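Side-chain contacts in dally-like protein (Drosophila melanogaster, PDB 3ODN), which probably serves as a cell-surface heparan sulfate proteoglycan of the glypican family, with a helical protein core linked to Hedgehog signalling: residues G75-K80 and T205-V210; Y116-L121 and I295-A300; Y159-N164 and R314-C319; A270-K275 and N494-Q499; A433-S436 and M441-N444. The protein carries 2 engineered substitutions. One frame throughout, in Å; residues are numbered along the deposited sequence.

Contact 1 of 5, residues G75-K80 and T205-V210; sequences GILGSK and TTASEV
G78 and S208 mark the close approach of two helices, with axes 8.0 Å apart and running nearly antiparallel (150°) over segments 75-80 and 205-210. This is helix-helix packing within the elongated α-helical bundle of the glypican core, joining helix 48-106 to helix 182-214. The glycine lets the backbones come this near: a CB on G78 would collide with the hydroxyl of S208. S208 has its OG swung opposite the backbone N (chi1 165°), which lays the hydroxyl against the glycine backbone, S208 OG lying 3.4 Å from G78 CA. G78 N is equally near that oxygen, but the angle is too poor for a hydrogen bond, so this is van der Waals packing. One residue back, L77 turns toward the partner helix and sets its CB 3.9 Å from S208 CB. The branch of L77 reaches A207 more loosely, with CD1 4.4 Å from A207 CB, and W266 of helix 260-281 touches both of these apolar side chains. The carbonyl of G78 adds a polar link: a water donates to G78 O at 2.6 Å and is also hydrogen-bonded to T205 OG1, 3.3 Å away.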
# COMPACT_ATOMS: atom_id res chain seq x y z
N GLY A 75 3.63 9.86 10.51
CA GLY A 75 4.33 10.86 9.72
C GLY A 75 5.21 10.26 8.64
O GLY A 75 5.11 10.66 7.47
N ILE A 76 6.07 9.28 9.01
CA ILE A 76 6.96 8.59 8.06
C ILE A 76 6.16 7.85 6.98
O ILE A 76 6.50 7.93 5.80
CB ILE A 76 8.02 7.70 8.78
CG1 ILE A 76 9.11 8.59 9.43
CG2 ILE A 76 8.64 6.65 7.81
CD1 ILE A 76 10.17 7.87 10.31
N LEU A 77 5.07 7.18 7.38
CA LEU A 77 4.21 6.43 6.47
C LEU A 77 3.47 7.33 5.47
O LEU A 77 3.41 6.99 4.29
CB LEU A 77 3.24 5.55 7.26
CG LEU A 77 3.83 4.34 8.00
CD1 LEU A 77 2.76 3.56 8.66
CD2 LEU A 77 4.60 3.40 7.05
N GLY A 78 2.96 8.46 5.94
CA GLY A 78 2.24 9.42 5.11
C GLY A 78 3.11 10.19 4.13
O GLY A 78 2.71 10.40 2.98
N SER A 79 4.30 10.60 4.59
CA SER A 79 5.27 11.34 3.77
C SER A 79 5.81 10.48 2.64
O SER A 79 5.97 10.99 1.53
CB SER A 79 6.40 11.89 4.64
OG SER A 79 7.30 10.87 5.01
N LYS A 80 6.07 9.19 2.92
CA LYS A 80 6.56 8.18 1.97
C LYS A 80 5.47 7.76 0.97
O LYS A 80 5.81 7.38 -0.16
CB LYS A 80 7.10 6.93 2.73
CG LYS A 80 8.47 7.13 3.39
CD LYS A 80 9.60 7.14 2.37
CE LYS A 80 10.78 7.96 2.81
NZ LYS A 80 11.69 7.19 3.69
N THR A 205 -1.29 5.46 2.77
CA THR A 205 -2.00 6.70 3.13
C THR A 205 -3.00 6.38 4.26
O THR A 205 -2.92 6.98 5.33
CB THR A 205 -2.57 7.37 1.85
OG1 THR A 205 -1.47 7.78 1.04
CG2 THR A 205 -3.42 8.59 2.12
N THR A 206 -3.89 5.39 4.04
CA THR A 206 -4.90 4.96 5.01
C THR A 206 -4.28 4.34 6.27
O THR A 206 -4.96 4.31 7.28
CB THR A 206 -5.92 4.02 4.37
OG1 THR A 206 -5.26 2.84 3.92
CG2 THR A 206 -6.68 4.66 3.22
N ALA A 207 -3.04 3.81 6.22
CA ALA A 207 -2.40 3.24 7.41
C ALA A 207 -2.00 4.41 8.30
O ALA A 207 -2.36 4.44 9.49
CB ALA A 207 -1.16 2.44 7.03
N SER A 208 -1.31 5.40 7.68
CA SER A 208 -0.86 6.65 8.27
C SER A 208 -2.04 7.42 8.87
O SER A 208 -1.93 7.97 9.97
CB SER A 208 -0.17 7.49 7.19
OG SER A 208 -0.01 8.84 7.58
N GLU A 209 -3.18 7.41 8.17
CA GLU A 209 -4.42 8.07 8.55
C GLU A 209 -5.06 7.38 9.74
O GLU A 209 -5.35 8.04 10.73
CB GLU A 209 -5.42 8.06 7.37
CG GLU A 209 -5.21 9.14 6.31
CD GLU A 209 -6.12 8.99 5.09
OE1 GLU A 209 -6.90 8.01 5.03
OE2 GLU A 209 -6.05 9.86 4.19
N VAL A 210 -5.29 6.06 9.65
CA VAL A 210 -5.91 5.25 10.69
C VAL A 210 -5.09 5.25 12.00
O VAL A 210 -5.69 5.25 13.08
CB VAL A 210 -6.28 3.84 10.14
CG1 VAL A 210 -6.55 2.85 11.24
CG2 VAL A 210 -7.49 3.93 9.23
O HOH W 1 0.11 10.20 2.62

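Contact 2 of 5, residues Y116-L121 and I295-A300; sequences YVFSDL and IKISEA
I297 reaches across to F118 and L121 with two of its methyl groups, and its course from the backbone outward describes the whole contact. The bond to its CB heads toward segment 116-121, but CB itself touches nothing there and serves as the branch point. From there CG2 goes directly to the aromatic neighbour, meeting F118 CE2 at 4.1 Å. The methyl comes in at the edge of the phenyl ring, near its plane, and not over a face. The other branch starts with CG1 beside the backbone N (chi1 -60°) and continues nearly straight through chi2 (165°). CG1 itself only carries the chain onward; the terminal CD1 makes the second touch, 4.3 Å from L121 CD2. The isoleucine fork is thus shared between residues three apart on the facing helix, one prong for the ring and one for the leucine methyl. F118 and I297 pass alongside one another in opposite senses, and the backbones stay well separated, with F118 CA and I297 CA 9.9 Å apart. All three side chains are buried, and their meeting is purely apolar. Helix 48-106 packs against both helices, 115-131 and 293-306, its F99 and F103 touching I297 and meeting the F118 ring. On the L121 side, helix 136-155 adds V139 and M140, and its L147 lies against F118, so the contact belongs to a buried layer where four helices of the bundle converge.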
# COMPACT_ATOMS: atom_id res chain seq x y z
N TYR A 116 -3.86 11.49 -30.84
CA TYR A 116 -4.93 11.51 -29.84
C TYR A 116 -5.26 10.12 -29.29
O TYR A 116 -5.58 10.00 -28.11
CB TYR A 116 -6.18 12.20 -30.43
CG TYR A 116 -6.96 11.37 -31.43
CD1 TYR A 116 -6.66 11.42 -32.79
CD2 TYR A 116 -8.05 10.60 -31.03
CE1 TYR A 116 -7.39 10.68 -33.72
CE2 TYR A 116 -8.80 9.87 -31.95
CZ TYR A 116 -8.47 9.91 -33.30
OH TYR A 116 -9.22 9.20 -34.21
N VAL A 117 -5.18 9.08 -30.13
CA VAL A 117 -5.43 7.69 -29.77
C VAL A 117 -4.43 7.30 -28.68
O VAL A 117 -4.81 6.74 -27.65
CB VAL A 117 -5.30 6.78 -31.02
CG1 VAL A 117 -5.50 5.31 -30.69
CG2 VAL A 117 -6.25 7.22 -32.13
N PHE A 118 -3.15 7.63 -28.90
CA PHE A 118 -2.08 7.35 -27.97
C PHE A 118 -2.12 8.30 -26.77
O PHE A 118 -1.89 7.86 -25.65
CB PHE A 118 -0.72 7.39 -28.69
CG PHE A 118 -0.63 6.46 -29.88
CD1 PHE A 118 -0.77 6.95 -31.17
CD2 PHE A 118 -0.40 5.10 -29.70
CE1 PHE A 118 -0.66 6.09 -32.27
CE2 PHE A 118 -0.31 4.25 -30.80
CZ PHE A 118 -0.44 4.75 -32.08
N SER A 119 -2.44 9.60 -26.99
CA SER A 119 -2.50 10.56 -25.89
C SER A 119 -3.71 10.27 -24.96
O SER A 119 -3.56 10.36 -23.75
CB SER A 119 -2.40 12.01 -26.39
OG SER A 119 -3.64 12.66 -26.60
N ASP A 120 -4.85 9.79 -25.53
CA ASP A 120 -6.05 9.37 -24.79
C ASP A 120 -5.75 8.15 -23.92
O ASP A 120 -6.39 7.97 -22.88
CB ASP A 120 -7.23 9.01 -25.74
CG ASP A 120 -7.97 10.18 -26.35
OD1 ASP A 120 -7.76 11.33 -25.88
OD2 ASP A 120 -8.73 9.96 -27.33
N LEU A 121 -4.83 7.28 -24.37
CA LEU A 121 -4.40 6.11 -23.62
C LEU A 121 -3.65 6.58 -22.38
O LEU A 121 -4.00 6.17 -21.28
CB LEU A 121 -3.52 5.16 -24.47
CG LEU A 121 -3.17 3.82 -23.80
CD1 LEU A 121 -4.39 2.95 -23.65
CD2 LEU A 121 -2.07 3.08 -24.55
N ILE A 295 8.25 0.83 -26.93
CA ILE A 295 8.88 -0.34 -27.56
C ILE A 295 7.85 -1.47 -27.71
O ILE A 295 7.78 -2.09 -28.77
CB ILE A 295 10.16 -0.79 -26.80
CG1 ILE A 295 11.30 0.25 -26.93
CG2 ILE A 295 10.66 -2.18 -27.23
CD1 ILE A 295 11.95 0.65 -25.59
N LYS A 296 7.03 -1.72 -26.67
CA LYS A 296 5.99 -2.78 -26.70
C LYS A 296 4.90 -2.45 -27.74
O LYS A 296 4.41 -3.36 -28.40
CB LYS A 296 5.35 -2.97 -25.32
CG LYS A 296 6.31 -3.46 -24.24
CD LYS A 296 5.78 -3.08 -22.84
CE LYS A 296 6.34 -3.93 -21.72
NZ LYS A 296 5.30 -4.82 -21.10
N ILE A 297 4.53 -1.17 -27.87
CA ILE A 297 3.50 -0.76 -28.82
C ILE A 297 4.03 -0.72 -30.28
O ILE A 297 3.32 -1.14 -31.19
CB ILE A 297 2.66 0.47 -28.32
CG1 ILE A 297 1.95 0.11 -26.99
CG2 ILE A 297 1.65 0.99 -29.38
CD1 ILE A 297 1.42 1.20 -26.24
N SER A 298 5.32 -0.33 -30.47
CA SER A 298 5.97 -0.32 -31.80
C SER A 298 6.12 -1.76 -32.33
O SER A 298 5.95 -2.02 -33.53
CB SER A 298 7.33 0.37 -31.74
OG SER A 298 8.29 -0.40 -31.03
N GLU A 299 6.43 -2.71 -31.42
CA GLU A 299 6.58 -4.13 -31.72
C GLU A 299 5.25 -4.77 -32.12
O GLU A 299 5.24 -5.59 -33.03
CB GLU A 299 7.34 -4.87 -30.60
CG GLU A 299 8.84 -4.56 -30.64
CD GLU A 299 9.76 -5.10 -29.57
OE1 GLU A 299 9.30 -5.41 -28.44
OE2 GLU A 299 10.99 -5.15 -29.84
N ALA A 300 4.11 -4.30 -31.55
CA ALA A 300 2.76 -4.73 -31.94
C ALA A 300 2.44 -4.18 -33.37
O ALA A 300 1.87 -4.88 -34.20
CB ALA A 300 1.74 -4.22 -30.94

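Contact 3 of 5, residues Y159-N164 and R314-C319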
# COMPACT_ATOMS: atom_id res chain seq x y z
N TYR A 159 -8.30 0.16 -51.58
CA TYR A 159 -9.69 -0.27 -51.43
C TYR A 159 -10.53 0.76 -50.65
O TYR A 159 -9.97 1.62 -49.96
CB TYR A 159 -9.76 -1.65 -50.75
CG TYR A 159 -9.10 -2.76 -51.53
CD1 TYR A 159 -7.79 -3.14 -51.27
CD2 TYR A 159 -9.80 -3.46 -52.52
CE1 TYR A 159 -7.18 -4.17 -51.99
CE2 TYR A 159 -9.20 -4.49 -53.24
CZ TYR A 159 -7.89 -4.84 -52.97
OH TYR A 159 -7.30 -5.86 -53.68
N THR A 160 -11.86 0.67 -50.76
CA THR A 160 -12.78 1.56 -50.05
C THR A 160 -13.68 0.77 -49.09
O THR A 160 -14.22 -0.28 -49.45
CB THR A 160 -13.48 2.55 -51.00
OG1 THR A 160 -14.11 3.58 -50.23
CG2 THR A 160 -14.49 1.89 -51.96
N PHE A 161 -13.79 1.26 -47.84
CA PHE A 161 -14.55 0.60 -46.77
C PHE A 161 -15.47 1.56 -46.04
O PHE A 161 -15.02 2.55 -45.46
CB PHE A 161 -13.62 -0.08 -45.74
CG PHE A 161 -12.27 -0.52 -46.23
CD1 PHE A 161 -12.07 -1.80 -46.73
CD2 PHE A 161 -11.17 0.34 -46.17
CE1 PHE A 161 -10.82 -2.20 -47.18
CE2 PHE A 161 -9.92 -0.06 -46.61
CZ PHE A 161 -9.75 -1.33 -47.11
N ASP A 162 -16.77 1.21 -46.03
CA ASP A 162 -17.82 1.94 -45.34
C ASP A 162 -17.90 1.47 -43.88
O ASP A 162 -17.09 0.64 -43.46
CB ASP A 162 -19.18 1.76 -46.07
CG ASP A 162 -19.65 0.33 -46.25
OD1 ASP A 162 -18.84 -0.51 -46.72
OD2 ASP A 162 -20.85 0.05 -46.01
N GLU A 163 -18.86 2.01 -43.10
CA GLU A 163 -19.09 1.68 -41.70
C GLU A 163 -19.40 0.19 -41.48
O GLU A 163 -18.92 -0.40 -40.50
CB GLU A 163 -20.22 2.56 -41.12
CG GLU A 163 -20.12 2.77 -39.62
CD GLU A 163 -21.29 3.44 -38.92
OE1 GLU A 163 -21.93 4.33 -39.52
OE2 GLU A 163 -21.54 3.09 -37.74
N ASN A 164 -20.19 -0.42 -42.39
CA ASN A 164 -20.57 -1.84 -42.33
C ASN A 164 -19.37 -2.75 -42.53
O ASN A 164 -19.28 -3.78 -41.85
CB ASN A 164 -21.68 -2.17 -43.33
CG ASN A 164 -22.94 -1.35 -43.17
OD1 ASN A 164 -23.60 -1.36 -42.12
ND2 ASN A 164 -23.32 -0.64 -44.23
N ARG A 314 -6.87 -12.68 -44.96
CA ARG A 314 -7.74 -13.28 -43.94
C ARG A 314 -8.99 -12.44 -43.69
O ARG A 314 -10.04 -13.00 -43.36
CB ARG A 314 -6.97 -13.48 -42.63
CG ARG A 314 -5.76 -14.41 -42.70
CD ARG A 314 -4.80 -14.07 -41.59
NE ARG A 314 -3.53 -14.79 -41.68
CZ ARG A 314 -2.51 -14.62 -40.84
NH1 ARG A 314 -2.61 -13.74 -39.85
NH2 ARG A 314 -1.39 -15.32 -40.99
N VAL A 315 -8.88 -11.10 -43.83
CA VAL A 315 -10.00 -10.16 -43.66
C VAL A 315 -10.92 -10.31 -44.86
O VAL A 315 -12.14 -10.43 -44.68
CB VAL A 315 -9.53 -8.68 -43.47
CG1 VAL A 315 -10.71 -7.71 -43.47
CG2 VAL A 315 -8.69 -8.52 -42.21
N PHE A 316 -10.34 -10.31 -46.08
CA PHE A 316 -11.06 -10.42 -47.36
C PHE A 316 -11.95 -11.67 -47.50
O PHE A 316 -13.00 -11.60 -48.14
CB PHE A 316 -10.12 -10.19 -48.56
CG PHE A 316 -9.64 -8.76 -48.84
CD1 PHE A 316 -10.08 -7.70 -48.06
CD2 PHE A 316 -8.76 -8.50 -49.88
CE1 PHE A 316 -9.65 -6.39 -48.31
CE2 PHE A 316 -8.34 -7.19 -50.14
CZ PHE A 316 -8.79 -6.14 -49.36
N GLN A 317 -11.55 -12.79 -46.87
CA GLN A 317 -12.32 -14.05 -46.83
C GLN A 317 -13.55 -13.88 -45.90
O GLN A 317 -14.63 -14.40 -46.21
CB GLN A 317 -11.44 -15.20 -46.31
CG GLN A 317 -10.42 -15.71 -47.32
CD GLN A 317 -9.45 -16.68 -46.69
OE1 GLN A 317 -9.81 -17.77 -46.24
NE2 GLN A 317 -8.17 -16.31 -46.68
N GLY A 318 -13.35 -13.15 -44.79
CA GLY A 318 -14.36 -12.87 -43.77
C GLY A 318 -15.47 -11.94 -44.21
O GLY A 318 -16.65 -12.27 -44.06
N CYS A 319 -15.12 -10.75 -44.74
CA CYS A 319 -16.10 -9.75 -45.19
C CYS A 319 -16.29 -9.77 -46.71
O CYS A 319 -17.34 -10.20 -47.17
CB CYS A 319 -15.78 -8.35 -44.67
SG CYS A 319 -15.00 -8.29 -43.03
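F316 turns its ring edge to Y159 and, more loosely, to F161, and has more surface buried here than either of them. With Y159 it forms a T-shaped (edge-to-face) pair: the centroids of the F316 and Y159 rings are 4.9 Å apart and the planes stand at 75°. The far corner of the phenylalanine does the touching. F316 CZ lies 3.7 Å from Y159 CE1, above the tyrosine face but displaced toward its rim, and F316 CE2 lies 3.7 Å from Y159 CZ, nearer the phenol end. The CG of F316 sits beside its backbone N (chi1 -74°), an orientation that sends the ring off the helix toward the loop carrying Y159. F161 approaches edge against edge, with F161 CE1 4.5 Å from F316 CE1. One face of the F161 ring is also met by the carbonyl carbon of Y159. Beyond it D162 occupies the N-cap position of helix 163-176 and accepts a hydrogen bond from the side-chain amide, N164 ND2 to D162 OD2, at 3.1 Å. A serine in place of F316 would probably leave the Y159 face without its aromatic mate and open a gap beside F161. This surface contact brings helix 308-318 against the loop that precedes helix 163-176. F152 of helix 136-155 and Y165 of helix 163-176 also touch F316, while the disulfide between C319 and C168 bonds the 314-319 segment covalently to helix 163-176.

Contact 4 of 5, residues A270-K275 and N494-Q499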
# COMPACT_ATOMS: atom_id res chain seq x y z
N ALA A 270 0.86 -5.40 7.46
CA ALA A 270 2.30 -5.41 7.12
C ALA A 270 2.66 -6.61 6.25
O ALA A 270 3.45 -6.48 5.32
CB ALA A 270 3.14 -5.40 8.38
N MET A 271 2.06 -7.77 6.53
CA MET A 271 2.23 -8.99 5.76
C MET A 271 1.67 -8.88 4.33
O MET A 271 2.28 -9.44 3.41
CB MET A 271 1.61 -10.18 6.50
CG MET A 271 2.34 -10.48 7.78
SD MET A 271 1.98 -12.09 8.50
CE MET A 271 0.20 -11.95 8.88
N ALA A 272 0.53 -8.18 4.16
CA ALA A 272 -0.10 -7.96 2.86
C ALA A 272 0.67 -6.86 2.10
O ALA A 272 0.84 -6.99 0.88
CB ALA A 272 -1.57 -7.57 3.02
N MET A 273 1.14 -5.81 2.83
CA MET A 273 1.95 -4.73 2.24
C MET A 273 3.27 -5.30 1.73
O MET A 273 3.76 -4.86 0.68
CB MET A 273 2.27 -3.60 3.26
CG MET A 273 1.19 -2.56 3.36
SD MET A 273 0.98 -1.49 1.92
CE MET A 273 2.34 -0.39 2.14
N ASP A 274 3.85 -6.28 2.48
CA ASP A 274 5.10 -6.93 2.06
C ASP A 274 4.95 -7.81 0.81
O ASP A 274 5.90 -7.93 0.04
CB ASP A 274 5.72 -7.73 3.19
CG ASP A 274 7.21 -7.85 2.97
OD1 ASP A 274 7.93 -6.84 3.15
OD2 ASP A 274 7.66 -8.94 2.54
N LYS A 275 3.79 -8.44 0.63
CA LYS A 275 3.55 -9.29 -0.53
C LYS A 275 3.35 -8.44 -1.78
O LYS A 275 3.89 -8.77 -2.83
CB LYS A 275 2.41 -10.30 -0.27
CG LYS A 275 2.05 -11.22 -1.46
CD LYS A 275 3.16 -12.19 -1.94
CE LYS A 275 3.70 -13.11 -0.86
NZ LYS A 275 4.50 -14.21 -1.43
N ASN A 494 -6.29 -8.48 -3.04
CA ASN A 494 -6.76 -8.45 -4.44
C ASN A 494 -5.69 -7.98 -5.41
O ASN A 494 -5.58 -8.52 -6.51
CB ASN A 494 -8.04 -7.64 -4.57
CG ASN A 494 -9.23 -8.26 -3.86
OD1 ASN A 494 -9.29 -9.47 -3.59
ND2 ASN A 494 -10.21 -7.43 -3.54
N ALA A 495 -4.87 -7.00 -4.98
CA ALA A 495 -3.74 -6.47 -5.73
C ALA A 495 -2.67 -7.52 -5.84
O ALA A 495 -2.08 -7.65 -6.89
CB ALA A 495 -3.18 -5.21 -5.06
N TYR A 496 -2.39 -8.28 -4.77
CA TYR A 496 -1.34 -9.28 -4.92
C TYR A 496 -1.78 -10.51 -5.67
O TYR A 496 -0.94 -11.21 -6.24
CB TYR A 496 -0.46 -9.52 -3.67
CG TYR A 496 -1.09 -10.24 -2.49
CD1 TYR A 496 -1.48 -11.58 -2.59
CD2 TYR A 496 -1.08 -9.67 -1.22
CE1 TYR A 496 -1.99 -12.28 -1.49
CE2 TYR A 496 -1.58 -10.36 -0.11
CZ TYR A 496 -2.04 -11.65 -0.25
OH TYR A 496 -2.48 -12.33 0.86
N ASN A 497 -3.09 -10.73 -5.76
CA ASN A 497 -3.64 -11.85 -6.52
C ASN A 497 -3.92 -11.49 -7.98
O ASN A 497 -4.36 -12.35 -8.74
CB ASN A 497 -4.88 -12.40 -5.84
CG ASN A 497 -4.60 -13.05 -4.51
OD1 ASN A 497 -3.74 -13.94 -4.39
ND2 ASN A 497 -5.37 -12.68 -3.50
N GLY A 498 -3.65 -10.24 -8.37
CA GLY A 498 -3.92 -9.73 -9.72
C GLY A 498 -5.40 -9.56 -10.00
O GLY A 498 -5.81 -9.59 -11.16
N GLN A 499 -6.23 -9.41 -8.94
CA GLN A 499 -7.69 -9.24 -9.04
C GLN A 499 -8.01 -7.76 -8.95
O GLN A 499 -7.13 -6.93 -8.69
CB GLN A 499 -8.42 -9.97 -7.90
CG GLN A 499 -8.15 -11.47 -7.77
CD GLN A 499 -8.71 -11.99 -6.47
OE1 GLN A 499 -9.81 -12.53 -6.42
NE2 GLN A 499 -7.99 -11.82 -5.38
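K275 and Y496 meet at about a right angle, the aliphatic base of the lysine lying over one face of the tyrosine ring. The contact is a CH-pi interaction. K275 CG stands 3.6 Å from the centroid of the Y496 ring, only 20° off the ring normal, and its closest ring atom is Y496 CG at 3.4 Å. K275 CB follows over the same face, nearer the rim, 3.7 Å from Y496 CD2. In the lysine, CG lies opposite the backbone N (chi1 178°), which aims the first methylenes at the ring; bends at chi2 and chi3 then turn the chain away, and NZ pairs with E278 in a salt bridge instead of resting on the aromatic face. The tyrosine holds CG in the crowded position between its backbone N and carbonyl carbon (chi1 72°), which carries the ring toward helix 260-281. A272 completes the site from the edge of the ring: its carbonyl oxygen lies near the ring plane, 3.9 Å from Y496 CD2, and its methyl approaches the same side, A272 CB being 4.2 Å from Y496 CE2. Behind Y496, helix 479-496 closes in a Schellman motif, with G498 taking the positive phi. A leucine at Y496 would probably lose the flat face on which K275 CG rests and leave the A272 methyl less well covered. Helices 260-281 and 479-496 are therefore joined here by carbon packing on an aromatic face, with the lysine charge drawn off to a carboxylate on its own helix, so that the attraction across the contact is likely to be mainly dispersive.

Contact 5 of 5, residues A433-S436 and M441-N444; sequences ASSS and MCWN
The side-chain torsions of S435 and C442 turn both groups toward each other's segment: S435 OG lies opposite its backbone N (chi1 154°), and C442 SG is folded between its own N and carbonyl carbon (chi1 49°). The motif is a disulfide-anchored loop, since C442 is bonded to C244; the C248 to C427 disulfide joins helix 245-255 to helix 422-428, from which this loop leads on. Neither segment is helix or strand; the disulfide and backbone hydrogen bonds to neighbouring residues hold them. S435 forms backbone hydrogen bonds with P243 and T245, the residues flanking C244, and so sits alongside the cystine that C442 completes. Across the contact the backbones approach to 6.3 Å between S435 CA and C442 CA. The serine hydroxyl packs on the cysteine methylene, S435 OG being 4.0 Å from C442 CB, while the same oxygen makes a weak hydrogen bond to its neighbour's carbonyl, S436 O, at 3.4 Å. The S436 side chain points away, and its part in the contact is played by the backbone. That carbonyl also comes up to the disulfide sulfur in a plain van der Waals touch, S436 O lying 3.5 Å from C442 SG.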
# COMPACT_ATOMS: atom_id res chain seq x y z
N ALA A 433 12.14 3.48 33.95
CA ALA A 433 13.38 2.76 34.26
C ALA A 433 13.09 1.47 35.09
O ALA A 433 13.75 1.21 36.10
CB ALA A 433 14.39 3.68 34.96
N SER A 434 12.10 0.67 34.62
CA SER A 434 11.66 -0.58 35.23
C SER A 434 12.80 -1.60 35.29
O SER A 434 13.64 -1.65 34.40
CB SER A 434 10.43 -1.14 34.52
OG SER A 434 10.76 -1.81 33.32
N SER A 435 12.83 -2.37 36.35
CA SER A 435 13.88 -3.34 36.67
C SER A 435 13.42 -4.79 36.47
O SER A 435 12.23 -5.06 36.50
CB SER A 435 14.36 -3.07 38.10
OG SER A 435 14.91 -4.20 38.75
N SER A 436 14.36 -5.70 36.26
CA SER A 436 14.03 -7.11 36.07
C SER A 436 13.64 -7.86 37.36
O SER A 436 14.07 -7.53 38.47
CB SER A 436 15.15 -7.84 35.32
OG SER A 436 14.99 -9.25 35.36
N MET A 441 14.29 -7.42 43.65
CA MET A 441 14.55 -6.08 44.19
C MET A 441 13.70 -5.02 43.51
O MET A 441 14.13 -3.89 43.33
CB MET A 441 16.05 -5.74 44.06
CG MET A 441 16.97 -6.62 44.88
SD MET A 441 16.59 -6.50 46.61
CE MET A 441 16.95 -4.76 46.89
N CYS A 442 12.48 -5.37 43.14
CA CYS A 442 11.62 -4.41 42.48
C CYS A 442 10.20 -4.37 43.04
O CYS A 442 9.76 -5.33 43.67
CB CYS A 442 11.64 -4.64 40.97
SG CYS A 442 11.38 -6.36 40.46
N TRP A 443 9.50 -3.24 42.80
CA TRP A 443 8.10 -3.04 43.16
C TRP A 443 7.22 -3.94 42.29
O TRP A 443 7.34 -3.90 41.05
CB TRP A 443 7.72 -1.55 43.03
CG TRP A 443 6.24 -1.27 43.19
CD1 TRP A 443 5.41 -0.75 42.25
CD2 TRP A 443 5.42 -1.58 44.34
NE1 TRP A 443 4.12 -0.72 42.73
CE2 TRP A 443 4.10 -1.20 44.02
CE3 TRP A 443 5.69 -2.10 45.62
CZ2 TRP A 443 3.04 -1.31 44.93
CZ3 TRP A 443 4.64 -2.22 46.52
CH2 TRP A 443 3.33 -1.86 46.16
N ASN A 444 6.34 -4.77 42.92
CA ASN A 444 5.46 -5.74 42.25
C ASN A 444 3.93 -5.56 42.41
O ASN A 444 3.17 -6.42 41.95
CB ASN A 444 5.89 -7.20 42.59
CG ASN A 444 5.49 -7.74 43.96
OD1 ASN A 444 4.92 -7.05 44.81
ND2 ASN A 444 5.79 -9.01 44.19

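How the contacts relate
Following the chain from the N terminus, contact 1 closes the first long loop by bringing helix 182-214 back to helix 48-106. Contacts 2 and 3 open inside that loop and close beyond it, at helices 293-306 and 308-318, so the three cross one another; contacts 2 and 3 lie toward one end of the bundle, their centres about 24 Å apart. Contact 4 opens after contact 1 has closed, crosses contacts 2 and 3, and brings helix 479-496 onto helix 260-281 close to the centre of the folded chain. Contact 5 is a short local closure nested within contact 4. It marks the opposite end, its centre about 89 Å from that of contact 3.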